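Local atomic coordinates of prepilin-like protein (Thermus thermophilus, PDB entry 6QVF), a protein that is a competence-associated type IV pilin that probably acts in natural transformation as a DNA receptor at the pilus tip. Residues B[12-17]-B[130-135]; B[20-25]-B[120-125]; B[56-61]-B[143-148]; B[113-118]-B[154-159]. One frame throughout, in Å; residues are numbered along the deposited sequence.

Contact 1 of 4, residues B[12-17]-B[130-135]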
loop_
_atom_site.group_PDB
_atom_site.type_symbol
_atom_site.label_atom_id
_atom_site.label_comp_id
_atom_site.label_asym_id
_atom_site.label_seq_id
_atom_site.Cartn_x
_atom_site.Cartn_y
_atom_site.Cartn_z
ATOM N N THR B 12 -5.796 -13.083 11.062
ATOM C CA THR B 12 -6.449 -13.527 9.844
ATOM C C THR B 12 -7.779 -12.784 9.661
ATOM O O THR B 12 -8.110 -12.325 8.567
ATOM C CB THR B 12 -6.714 -15.037 9.898
ATOM O OG1 THR B 12 -5.464 -15.721 9.832
ATOM C CG2 THR B 12 -7.592 -15.504 8.762
ATOM N N ASP B 13 -8.534 -12.650 10.744
ATOM C CA ASP B 13 -9.822 -11.944 10.737
ATOM C C ASP B 13 -9.641 -10.449 10.420
ATOM O O ASP B 13 -10.412 -9.860 9.652
ATOM C CB ASP B 13 -10.553 -12.104 12.060
ATOM C CG ASP B 13 -10.960 -13.535 12.355
ATOM O OD1 ASP B 13 -10.969 -14.374 11.407
ATOM O OD2 ASP B 13 -11.256 -13.797 13.541
ATOM N N ALA B 14 -8.629 -9.834 11.020
ATOM C CA ALA B 14 -8.315 -8.424 10.788
ATOM C C ALA B 14 -7.973 -8.233 9.319
ATOM O O ALA B 14 -8.419 -7.243 8.694
ATOM C CB ALA B 14 -7.172 -7.984 11.671
ATOM N N LYS B 15 -7.183 -9.167 8.769
ATOM C CA LYS B 15 -6.840 -9.049 7.344
ATOM C C LYS B 15 -8.089 -9.137 6.472
ATOM O O LYS B 15 -8.230 -8.381 5.464
ATOM C CB LYS B 15 -5.829 -10.107 6.883
ATOM C CG LYS B 15 -5.208 -9.720 5.558
ATOM C CD LYS B 15 -4.941 -10.797 4.646
ATOM C CE LYS B 15 -4.152 -11.942 5.218
ATOM N NZ LYS B 15 -4.299 -13.103 4.302
ATOM N N ALA B 16 -8.972 -10.085 6.767
ATOM C CA ALA B 16 -10.192 -10.229 5.955
ATOM C C ALA B 16 -11.047 -8.950 6.013
ATOM O O ALA B 16 -11.627 -8.538 4.990
ATOM C CB ALA B 16 -10.978 -11.423 6.415
ATOM N N ALA B 17 -11.150 -8.322 7.173
ATOM C CA ALA B 17 -11.922 -7.095 7.324
ATOM C C ALA B 17 -11.271 -5.969 6.495
ATOM O O ALA B 17 -11.963 -5.223 5.776
ATOM C CB ALA B 17 -11.986 -6.700 8.765
ATOM N N PRO B 130 -4.181 -7.551 17.036
ATOM C CA PRO B 130 -3.605 -7.533 15.682
ATOM C C PRO B 130 -4.131 -6.424 14.775
ATOM O O PRO B 130 -5.350 -6.178 14.685
ATOM C CB PRO B 130 -3.901 -8.922 15.118
ATOM C CG PRO B 130 -4.017 -9.793 16.372
ATOM C CD PRO B 130 -4.646 -8.895 17.422
ATOM N N LYS B 131 -3.178 -5.782 14.107
ATOM C CA LYS B 131 -3.447 -4.714 13.135
ATOM C C LYS B 131 -3.009 -5.191 11.754
ATOM O O LYS B 131 -1.977 -5.896 11.602
ATOM C CB LYS B 131 -2.676 -3.444 13.488
ATOM C CG LYS B 131 -3.146 -2.756 14.763
ATOM C CD LYS B 131 -2.247 -1.622 15.216
ATOM C CE LYS B 131 -2.078 -0.544 14.176
ATOM N NZ LYS B 131 -0.980 -0.906 13.243
ATOM N N VAL B 132 -3.773 -4.780 10.740
ATOM C CA VAL B 132 -3.399 -5.049 9.349
ATOM C C VAL B 132 -3.640 -3.793 8.508
ATOM O O VAL B 132 -4.748 -3.206 8.555
ATOM C CB VAL B 132 -4.166 -6.230 8.746
ATOM C CG1 VAL B 132 -3.843 -6.405 7.266
ATOM C CG2 VAL B 132 -3.884 -7.529 9.502
ATOM N N THR B 133 -2.581 -3.345 7.839
ATOM C CA THR B 133 -2.653 -2.152 6.959
ATOM C C THR B 133 -2.388 -2.557 5.519
ATOM O O THR B 133 -1.301 -3.099 5.201
ATOM C CB THR B 133 -1.625 -1.083 7.350
ATOM O OG1 THR B 133 -1.960 -0.582 8.646
ATOM C CG2 THR B 133 -1.566 0.078 6.377
ATOM N N LEU B 134 -3.360 -2.261 4.646
ATOM C CA LEU B 134 -3.309 -2.577 3.234
ATOM C C LEU B 134 -3.558 -1.312 2.411
ATOM O O LEU B 134 -4.290 -0.437 2.806
ATOM C CB LEU B 134 -4.366 -3.609 2.858
ATOM C CG LEU B 134 -4.327 -4.916 3.636
ATOM C CD1 LEU B 134 -5.510 -5.773 3.255
ATOM C CD2 LEU B 134 -3.037 -5.673 3.407
ATOM N N GLY B 135 -2.964 -1.287 1.236
ATOM C CA GLY B 135 -3.125 -0.213 0.286
ATOM C C GLY B 135 -3.365 -0.724 -1.117
ATOM O O GLY B 135 -2.965 -1.814 -1.491
#

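Contact 2 of 4, residues B[20-25]-B[120-125]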
loop_
_atom_site.group_PDB
_atom_site.type_symbol
_atom_site.label_atom_id
_atom_site.label_comp_id
_atom_site.label_asym_id
_atom_site.label_seq_id
_atom_site.Cartn_x
_atom_site.Cartn_y
_atom_site.Cartn_z
ATOM N N GLN B 20 -11.972 -6.442 2.705
ATOM C CA GLN B 20 -13.367 -6.160 2.332
ATOM C C GLN B 20 -13.539 -4.644 2.121
ATOM O O GLN B 20 -14.129 -4.168 1.143
ATOM C CB GLN B 20 -14.281 -6.675 3.450
ATOM C CG GLN B 20 -15.748 -6.517 3.155
ATOM C CD GLN B 20 -16.635 -6.940 4.305
ATOM O OE1 GLN B 20 -17.513 -6.189 4.686
ATOM N NE2 GLN B 20 -16.417 -8.138 4.850
ATOM N N VAL B 21 -13.019 -3.865 3.054
ATOM C CA VAL B 21 -13.130 -2.409 2.991
ATOM C C VAL B 21 -12.272 -1.855 1.846
ATOM O O VAL B 21 -12.703 -0.989 1.085
ATOM C CB VAL B 21 -12.741 -1.778 4.340
ATOM C CG1 VAL B 21 -12.732 -0.257 4.253
ATOM C CG2 VAL B 21 -13.670 -2.282 5.440
ATOM N N LEU B 22 -11.049 -2.357 1.681
ATOM C CA LEU B 22 -10.201 -1.928 0.595
ATOM C C LEU B 22 -10.864 -2.187 -0.757
ATOM O O LEU B 22 -10.834 -1.308 -1.640
ATOM C CB LEU B 22 -8.855 -2.654 0.663
ATOM C CG LEU B 22 -7.846 -2.241 -0.403
ATOM C CD1 LEU B 22 -7.423 -0.811 -0.195
ATOM C CD2 LEU B 22 -6.632 -3.163 -0.404
ATOM N N GLU B 23 -11.529 -3.341 -0.900
ATOM C CA GLU B 23 -12.205 -3.695 -2.177
ATOM C C GLU B 23 -13.359 -2.717 -2.414
ATOM O O GLU B 23 -13.544 -2.205 -3.548
ATOM C CB GLU B 23 -12.737 -5.132 -2.099
ATOM C CG GLU B 23 -11.685 -6.208 -2.283
ATOM C CD GLU B 23 -12.121 -7.652 -2.067
ATOM O OE1 GLU B 23 -13.152 -7.909 -1.361
ATOM O OE2 GLU B 23 -11.420 -8.518 -2.632
ATOM N N ARG B 24 -14.141 -2.434 -1.381
ATOM C CA ARG B 24 -15.337 -1.609 -1.576
ATOM C C ARG B 24 -14.928 -0.171 -1.903
ATOM O O ARG B 24 -15.489 0.439 -2.830
ATOM C CB ARG B 24 -16.260 -1.647 -0.372
ATOM C CG ARG B 24 -17.207 -2.839 -0.441
ATOM C CD ARG B 24 -18.396 -2.722 0.484
ATOM N NE ARG B 24 -17.956 -2.602 1.865
ATOM C CZ ARG B 24 -17.649 -3.628 2.624
ATOM N NH1 ARG B 24 -17.831 -4.862 2.163
ATOM N NH2 ARG B 24 -17.127 -3.406 3.815
ATOM N N ARG B 25 -13.924 0.364 -1.194
ATOM C CA ARG B 25 -13.524 1.742 -1.448
ATOM C C ARG B 25 -12.776 1.876 -2.782
ATOM O O ARG B 25 -12.966 2.861 -3.512
ATOM C CB ARG B 25 -12.716 2.285 -0.265
ATOM C CG ARG B 25 -13.531 2.273 1.014
ATOM C CD ARG B 25 -14.770 3.150 0.967
ATOM N NE ARG B 25 -15.673 2.990 2.091
ATOM C CZ ARG B 25 -16.821 3.665 2.248
ATOM N NH1 ARG B 25 -17.238 4.549 1.339
ATOM N NH2 ARG B 25 -17.532 3.469 3.357
ATOM N N VAL B 120 -5.798 4.205 -1.938
ATOM C CA VAL B 120 -6.781 3.745 -0.999
ATOM C C VAL B 120 -6.012 2.949 0.068
ATOM O O VAL B 120 -5.270 2.011 -0.255
ATOM C CB VAL B 120 -7.882 2.883 -1.649
ATOM C CG1 VAL B 120 -8.976 2.521 -0.644
ATOM C CG2 VAL B 120 -8.439 3.544 -2.907
ATOM N N VAL B 121 -6.115 3.391 1.315
ATOM C CA VAL B 121 -5.377 2.799 2.421
ATOM C C VAL B 121 -6.332 2.464 3.541
ATOM O O VAL B 121 -7.118 3.317 3.933
ATOM C CB VAL B 121 -4.235 3.718 2.865
ATOM C CG1 VAL B 121 -3.425 3.106 3.986
ATOM C CG2 VAL B 121 -3.355 4.023 1.680
ATOM N N VAL B 122 -6.166 1.266 4.118
ATOM C CA VAL B 122 -6.996 0.820 5.208
ATOM C C VAL B 122 -6.136 0.242 6.324
ATOM O O VAL B 122 -5.106 -0.364 6.074
ATOM C CB VAL B 122 -8.045 -0.204 4.743
ATOM C CG1 VAL B 122 -8.883 0.368 3.607
ATOM C CG2 VAL B 122 -7.424 -1.531 4.370
ATOM N N THR B 123 -6.633 0.415 7.542
ATOM C CA THR B 123 -6.015 -0.224 8.698
ATOM C C THR B 123 -7.100 -0.844 9.573
ATOM O O THR B 123 -7.954 -0.106 10.127
ATOM C CB THR B 123 -5.177 0.761 9.509
ATOM O OG1 THR B 123 -4.082 1.289 8.765
ATOM C CG2 THR B 123 -4.606 0.126 10.769
ATOM N N ALA B 124 -7.040 -2.170 9.687
ATOM C CA ALA B 124 -7.945 -2.926 10.577
ATOM C C ALA B 124 -7.259 -3.118 11.926
ATOM O O ALA B 124 -6.133 -3.564 11.969
ATOM C CB ALA B 124 -8.260 -4.266 10.001
ATOM N N THR B 125 -7.914 -2.708 13.003
ATOM C CA THR B 125 -7.327 -2.878 14.338
ATOM C C THR B 125 -8.246 -3.809 15.123
ATOM O O THR B 125 -9.355 -3.405 15.526
ATOM C CB THR B 125 -7.203 -1.546 15.081
ATOM O OG1 THR B 125 -6.319 -0.654 14.399
ATOM C CG2 THR B 125 -6.718 -1.747 16.498
#

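Contact 3 of 4, residues B[56-61]-B[143-148]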
loop_
_atom_site.group_PDB
_atom_site.type_symbol
_atom_site.label_atom_id
_atom_site.label_comp_id
_atom_site.label_asym_id
_atom_site.label_seq_id
_atom_site.Cartn_x
_atom_site.Cartn_y
_atom_site.Cartn_z
ATOM N N ARG B 56 -19.589 9.183 -20.751
ATOM C CA ARG B 56 -19.185 8.469 -19.540
ATOM C C ARG B 56 -18.600 9.486 -18.542
ATOM O O ARG B 56 -17.920 10.431 -18.945
ATOM C CB ARG B 56 -18.190 7.374 -19.923
ATOM C CG ARG B 56 -17.819 6.454 -18.760
ATOM C CD ARG B 56 -17.095 5.236 -19.288
ATOM N NE ARG B 56 -18.044 4.335 -19.946
ATOM C CZ ARG B 56 -18.090 4.013 -21.233
ATOM N NH1 ARG B 56 -17.365 4.639 -22.149
ATOM N NH2 ARG B 56 -18.908 3.047 -21.600
ATOM N N SER B 57 -18.886 9.249 -17.257
ATOM C CA SER B 57 -18.421 10.005 -16.131
ATOM C C SER B 57 -17.664 9.055 -15.219
ATOM O O SER B 57 -18.196 8.000 -14.821
ATOM C CB SER B 57 -19.573 10.637 -15.407
ATOM O OG SER B 57 -19.161 11.416 -14.278
ATOM N N PHE B 58 -16.428 9.444 -14.874
ATOM C CA PHE B 58 -15.594 8.615 -13.996
ATOM C C PHE B 58 -15.516 9.216 -12.593
ATOM O O PHE B 58 -15.074 10.337 -12.430
ATOM C CB PHE B 58 -14.172 8.495 -14.548
ATOM C CG PHE B 58 -14.087 7.856 -15.905
ATOM C CD1 PHE B 58 -14.177 6.494 -16.028
ATOM C CD2 PHE B 58 -13.953 8.604 -17.064
ATOM C CE1 PHE B 58 -14.096 5.880 -17.257
ATOM C CE2 PHE B 58 -13.896 7.980 -18.302
ATOM C CZ PHE B 58 -13.975 6.621 -18.389
ATOM N N TYR B 59 -15.912 8.428 -11.604
ATOM C CA TYR B 59 -15.800 8.866 -10.222
ATOM C C TYR B 59 -14.328 9.095 -9.844
ATOM O O TYR B 59 -14.063 9.769 -8.852
ATOM C CB TYR B 59 -16.472 7.876 -9.271
ATOM C CG TYR B 59 -17.969 8.013 -9.190
ATOM C CD1 TYR B 59 -18.767 7.724 -10.284
ATOM C CD2 TYR B 59 -18.581 8.547 -8.079
ATOM C CE1 TYR B 59 -20.149 7.856 -10.228
ATOM C CE2 TYR B 59 -19.963 8.660 -7.993
ATOM C CZ TYR B 59 -20.751 8.353 -9.089
ATOM O OH TYR B 59 -22.114 8.506 -9.042
ATOM N N PHE B 60 -13.410 8.466 -10.572
ATOM C CA PHE B 60 -11.979 8.690 -10.344
ATOM C C PHE B 60 -11.711 10.197 -10.226
ATOM O O PHE B 60 -10.951 10.662 -9.359
ATOM C CB PHE B 60 -11.154 8.050 -11.453
ATOM C CG PHE B 60 -9.679 8.256 -11.283
ATOM C CD1 PHE B 60 -9.076 9.446 -11.676
ATOM C CD2 PHE B 60 -8.924 7.282 -10.660
ATOM C CE1 PHE B 60 -7.719 9.648 -11.451
ATOM C CE2 PHE B 60 -7.553 7.474 -10.496
ATOM C CZ PHE B 60 -6.970 8.649 -10.877
ATOM N N VAL B 61 -12.299 10.964 -11.143
ATOM C CA VAL B 61 -12.074 12.421 -11.168
ATOM C C VAL B 61 -12.566 13.070 -9.879
ATOM O O VAL B 61 -11.876 13.915 -9.290
ATOM C CB VAL B 61 -12.754 13.047 -12.398
ATOM C CG1 VAL B 61 -12.595 14.563 -12.448
ATOM C CG2 VAL B 61 -12.259 12.413 -13.681
ATOM N N VAL B 143 -9.157 2.786 -15.397
ATOM C CA VAL B 143 -10.585 2.771 -15.617
ATOM C C VAL B 143 -10.860 2.043 -16.948
ATOM O O VAL B 143 -9.972 1.855 -17.739
ATOM C CB VAL B 143 -11.202 4.187 -15.613
ATOM C CG1 VAL B 143 -11.000 4.887 -14.293
ATOM C CG2 VAL B 143 -10.722 5.030 -16.746
ATOM N N TYR B 144 -12.130 1.695 -17.152
ATOM C CA TYR B 144 -12.594 1.130 -18.395
ATOM C C TYR B 144 -13.601 2.100 -19.014
ATOM O O TYR B 144 -14.522 2.554 -18.337
ATOM C CB TYR B 144 -13.294 -0.232 -18.207
ATOM C CG TYR B 144 -13.851 -0.755 -19.505
ATOM C CD1 TYR B 144 -13.040 -1.451 -20.383
ATOM C CD2 TYR B 144 -15.122 -0.402 -19.918
ATOM C CE1 TYR B 144 -13.506 -1.854 -21.626
ATOM C CE2 TYR B 144 -15.598 -0.782 -21.164
ATOM C CZ TYR B 144 -14.783 -1.510 -22.016
ATOM O OH TYR B 144 -15.189 -1.910 -23.254
ATOM N N PRO B 145 -13.513 2.391 -20.322
ATOM C CA PRO B 145 -12.386 1.970 -21.144
ATOM C C PRO B 145 -11.108 2.749 -20.809
ATOM O O PRO B 145 -11.196 3.846 -20.273
ATOM C CB PRO B 145 -12.820 2.318 -22.568
ATOM C CG PRO B 145 -13.908 3.289 -22.417
ATOM C CD PRO B 145 -14.548 3.111 -21.063
ATOM N N SER B 146 -9.967 2.178 -21.188
ATOM C CA SER B 146 -8.658 2.753 -20.992
ATOM C C SER B 146 -8.561 4.088 -21.722
ATOM O O SER B 146 -8.978 4.189 -22.870
ATOM C CB SER B 146 -7.582 1.811 -21.482
ATOM O OG SER B 146 -7.738 0.512 -20.936
ATOM N N PRO B 147 -8.026 5.144 -21.077
ATOM C CA PRO B 147 -7.655 6.375 -21.783
ATOM C C PRO B 147 -6.717 6.102 -22.963
ATOM O O PRO B 147 -5.938 5.160 -22.950
ATOM C CB PRO B 147 -6.915 7.225 -20.748
ATOM C CG PRO B 147 -7.292 6.623 -19.434
ATOM C CD PRO B 147 -7.721 5.202 -19.642
ATOM N N THR B 148 -6.818 6.974 -23.973
ATOM C CA THR B 148 -5.989 6.925 -25.130
ATOM C C THR B 148 -5.416 8.323 -25.387
ATOM O O THR B 148 -5.846 9.314 -24.790
ATOM C CB THR B 148 -6.791 6.403 -26.328
ATOM O OG1 THR B 148 -7.834 7.330 -26.628
ATOM C CG2 THR B 148 -7.419 5.047 -26.089
#

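Contact 4 of 4, residues B[113-118]-B[154-159]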
loop_
_atom_site.group_PDB
_atom_site.type_symbol
_atom_site.label_atom_id
_atom_site.label_comp_id
_atom_site.label_asym_id
_atom_site.label_seq_id
_atom_site.Cartn_x
_atom_site.Cartn_y
_atom_site.Cartn_z
ATOM N N LEU B 113 4.604 13.573 -9.683
ATOM C CA LEU B 113 4.613 12.139 -9.375
ATOM C C LEU B 113 3.178 11.617 -9.137
ATOM O O LEU B 113 2.823 10.466 -9.462
ATOM C CB LEU B 113 5.449 11.908 -8.117
ATOM C CG LEU B 113 6.689 11.028 -8.259
ATOM C CD1 LEU B 113 7.189 10.640 -6.893
ATOM C CD2 LEU B 113 6.418 9.787 -9.067
ATOM N N GLY B 114 2.343 12.472 -8.556
ATOM C CA GLY B 114 1.013 12.098 -8.123
ATOM C C GLY B 114 -0.073 12.298 -9.177
ATOM O O GLY B 114 -1.227 11.992 -8.922
ATOM N N GLU B 115 0.246 12.861 -10.337
ATOM C CA GLU B 115 -0.706 13.167 -11.353
ATOM C C GLU B 115 -1.473 11.919 -11.791
ATOM O O GLU B 115 -0.849 10.924 -12.255
ATOM C CB GLU B 115 0.082 13.676 -12.550
ATOM C CG GLU B 115 -0.604 14.710 -13.360
ATOM C CD GLU B 115 0.352 15.351 -14.359
ATOM O OE1 GLU B 115 0.646 14.715 -15.366
ATOM O OE2 GLU B 115 0.828 16.453 -14.110
ATOM N N GLY B 116 -2.808 11.962 -11.673
ATOM C CA GLY B 116 -3.677 10.861 -12.078
ATOM C C GLY B 116 -3.522 9.583 -11.255
ATOM O O GLY B 116 -3.766 8.461 -11.769
ATOM N N VAL B 117 -3.147 9.743 -9.984
ATOM C CA VAL B 117 -3.025 8.638 -9.062
ATOM C C VAL B 117 -3.928 8.875 -7.850
ATOM O O VAL B 117 -3.904 9.950 -7.195
ATOM C CB VAL B 117 -1.562 8.435 -8.623
ATOM C CG1 VAL B 117 -1.448 7.281 -7.624
ATOM C CG2 VAL B 117 -0.642 8.264 -9.805
ATOM N N VAL B 118 -4.678 7.809 -7.479
ATOM C CA VAL B 118 -5.426 7.787 -6.257
ATOM C C VAL B 118 -4.954 6.603 -5.418
ATOM O O VAL B 118 -4.783 5.528 -5.956
ATOM C CB VAL B 118 -6.940 7.699 -6.512
ATOM C CG1 VAL B 118 -7.703 7.339 -5.257
ATOM C CG2 VAL B 118 -7.468 8.985 -7.144
ATOM N N PRO B 154 -9.989 9.709 -17.908
ATOM C CA PRO B 154 -9.970 10.738 -16.877
ATOM C C PRO B 154 -8.596 11.210 -16.402
ATOM O O PRO B 154 -8.484 11.838 -15.318
ATOM C CB PRO B 154 -10.645 10.048 -15.692
ATOM C CG PRO B 154 -10.213 8.597 -15.842
ATOM C CD PRO B 154 -10.100 8.363 -17.336
ATOM N N CYS B 155 -7.553 10.905 -17.169
ATOM C CA CYS B 155 -6.227 11.439 -16.841
ATOM C C CYS B 155 -6.216 12.942 -17.046
ATOM O O CYS B 155 -6.789 13.468 -18.004
ATOM C CB CYS B 155 -5.130 10.835 -17.685
ATOM S SG CYS B 155 -4.940 9.041 -17.466
ATOM N N PRO B 156 -5.535 13.678 -16.162
ATOM C CA PRO B 156 -5.387 15.117 -16.336
ATOM C C PRO B 156 -4.342 15.400 -17.404
ATOM O O PRO B 156 -3.483 14.575 -17.694
ATOM C CB PRO B 156 -4.913 15.587 -14.977
ATOM C CG PRO B 156 -4.103 14.419 -14.473
ATOM C CD PRO B 156 -4.823 13.171 -14.973
ATOM N N PRO B 157 -4.357 16.605 -18.001
ATOM C CA PRO B 157 -3.255 17.011 -18.858
ATOM C C PRO B 157 -2.024 17.211 -17.989
ATOM O O PRO B 157 -2.123 17.386 -16.772
ATOM C CB PRO B 157 -3.733 18.328 -19.464
ATOM C CG PRO B 157 -4.637 18.883 -18.397
ATOM C CD PRO B 157 -5.329 17.675 -17.768
ATOM N N PRO B 158 -0.821 17.215 -18.586
ATOM C CA PRO B 158 0.377 17.545 -17.822
ATOM C C PRO B 158 0.194 18.849 -17.028
ATOM O O PRO B 158 -0.249 19.842 -17.545
ATOM C CB PRO B 158 1.476 17.656 -18.885
ATOM C CG PRO B 158 0.957 16.869 -20.055
ATOM C CD PRO B 158 -0.556 16.931 -20.006
ATOM N N GLY B 159 0.515 18.804 -15.734
ATOM C CA GLY B 159 0.377 19.949 -14.870
ATOM C C GLY B 159 -1.035 20.203 -14.366
ATOM O O GLY B 159 -1.282 21.192 -13.631
HETATM O O HOH W 1 -1.113 13.599 -16.846
#

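Contact 1 of 4, residues B[12-17]-B[130-135]
One backbone hydrogen bond grips the carbonyl oxygen of Thr-12, donated one helical turn later by Ala-16 N at 3.0 Å, and the same pattern repeats from Ala-17 N to Asp-13 O. Both bonds stay within the helix, and none crosses to 130-135. This is the helix-on-sheet packing of a type IV pilin, in which the long N-terminal helix lies against an antiparallel sheet; here it meets 131-139, the last strand of the sheet within this chain, and the axes of 12-17 and 131-135 approach to 7.5 Å and run 31° from parallel. Val-132 carries the contact. Its CG1, anti to the backbone N (chi1 175°), meets Lys-15 CG at 4.0 Å, while CG2 meets the helix backbone at Lys-15 N, 3.8 Å away, and also touches the methyl of Ala-14. Replacing Val-132 with an alanine would remove both branches and would probably loosen the seating of this helical turn on the strand. Lys-15 crosses the valine obliquely with its first carbons, then bends at chi2 and chi3 so that the amine leaves the contact; NZ makes a long, weak ion pair with Glu-23 of the second subunit. The sheet runs on across that interface, where Thr-133, Leu-134 and Gly-135 pair antiparallel with a strand of the other copy. At the loop end, Ala-14 CB lies 4.0 Å from Pro-130 O. At the other end Leu-134, which also packs on Ala-18 and Val-19, brings CD1 to 4.4 Å from Lys-15 O.

Contact 2 of 4, residues B[20-25]-B[120-125]
Leu-22 and Val-120 make the tight part of this helix-on-sheet contact. Leu-22 CG stands anti to the backbone N (chi1 -178°), and a turn at chi2 carries CD1 down to the strand, 3.6 Å from Val-120 O and 3.7 Å from Val-120 CG1. The same CG1 is also met by Arg-25 CB at 3.8 Å, so one valine branch serves two helix residues. Two residues along the strand the packing is slightly looser. Val-122, with CG2 in the crowded position between its backbone N and carbonyl carbon, uses CG1 against Val-21 CG1 at 4.0 Å and CG2 against Leu-22 CB at 4.1 Å. The side chains meet carbon to carbon, and no hydrogen bond joins the two segments.

The outward side is polar. Glu-23 points away from the strand, and Arg-24 runs back along the exposed helix surface, where its NH2 donates to Gln-20 OE1 at 2.9 Å. That bond lies in the amide carbonyl plane, on a lone pair, and close to the guanidinium plane, but is bent, with an N-H...O angle of 137°. Arg-24 and Arg-25 both form salt bridges with Glu-95, and the guanidinium of Arg-25, having left the strand behind, also makes a cation-pi contact with Trp-104.

The axes of 20-25 and 120-125 run nearly antiparallel, at 157°. Strand 117-125 is an inner one: Val-121 and Thr-123 bond to strand 100-108, whereas Val-120, Val-122 and Ala-124 bond to strand 131-139, and helix 2-30 packs on one face of the sheet, Val-122 also touching Ala-18 and Val-120 touching Val-29.

Contact 3 of 4, residues B[56-61]-B[143-148]
Strand 55-58, the middle one of a small antiparallel sheet, runs into helix 59-66 here and packs against the irregular loop that follows strand 131-139. Arg-56 extends from the backbone with CG anti to N (chi1 -173°) and bends at chi3, so that its guanidinium meets Pro-145 tip to tip. Pro-145 CD sits over one face of that group, toward the rim, and is 3.4 Å from Arg-56 NH1. The loop belongs to the stretch enclosed by the Cys-140–Cys-155 disulfide, consistent with the D-region of type IV pilins. A cis peptide before Pro-145 shapes it, and Pro-145 CB lies over the centre of the Tyr-144 ring. Phe-58 crosses Val-143 obliquely, its CE1 3.5 Å from Val-143 CG2. At the edge of the same ring, in its plane, lies Tyr-144 O, 3.5 Å from Phe-58 CE1, while Arg-56 CG rests over one of the ring faces. An alanine in place of Arg-56 would take away the guanidinium under Pro-145 CD and the CG on the Phe-58 ring, and would probably weaken the hold on the loop. Beyond the phenylalanine, Phe-60 CB approaches Val-143 CG1 at 4.3 Å, and Val-143 also packs on Pro-154.

Contact 4 of 4, residues B[113-118]-B[154-159]
Residues Gly-114 to Val-117 form a type II beta turn, closed by a hydrogen bond of 3.1 Å from Val-117 N to Gly-114 O, with Gly-116 at the third position adopting a positive phi (66°). The opposing segment has no regular helix or strand: after a cis peptide before Pro-154, residues 155-158 are extended, with polyproline II-like backbone angles, and Gly-159, with positive phi, departs from this conformation. The backbones come closest at Gly-116 and Cys-155, with CA atoms 5.4 Å apart. Gly-116 CA faces Pro-156 CD at 3.9 Å, and a CB on this glycine would point toward the proline and come tightly against its CD. The turn leads into strand 117-125 of the pilin sheet, and the disulfide from Cys-155 to Cys-140 fastens the proline-rich segment beside it; Gly-116 is itself backbone-bonded to Cys-140. Glu-115 bridges the two segments. Its chain, extended beyond CG, crosses Pro-156 obliquely, CG to CG at 3.7 Å, and places the carboxylate alongside Pro-157, Pro-158 and Gly-159. Gly-159 N donates to Glu-115 OE2 at 2.9 Å, fairly straight at 154°, but arrives from above the carboxylate plane. The second oxygen is held by a water that donates to Glu-115 OE1 at 2.6 Å and to Pro-156 O at 2.7 Å.

From the N terminus, helix 2-30 supplies the first segments of contacts 1 and 2, which close the chain onto neighbouring strands 131-139 and 117-125 of one sheet. Contact 2 lies wholly within the loop of contact 1, and their centres are only 9 Å apart. Further on, 56-61 opens the loop of contact 3 and 113-118 that of contact 4; each crosses both helix contacts, because their partners, 143-148 and 154-159, come after 130-135, and the two also cross each other. Contacts 3 and 4 touch through Phe-60 with Gly-116 and Val-143 with Pro-154. Together they tie the loop after strand 131-139 to the small sheet, helix 59-66 and the start of strand 117-125, on the opposite side of the chain's centre from contacts 1 and 2.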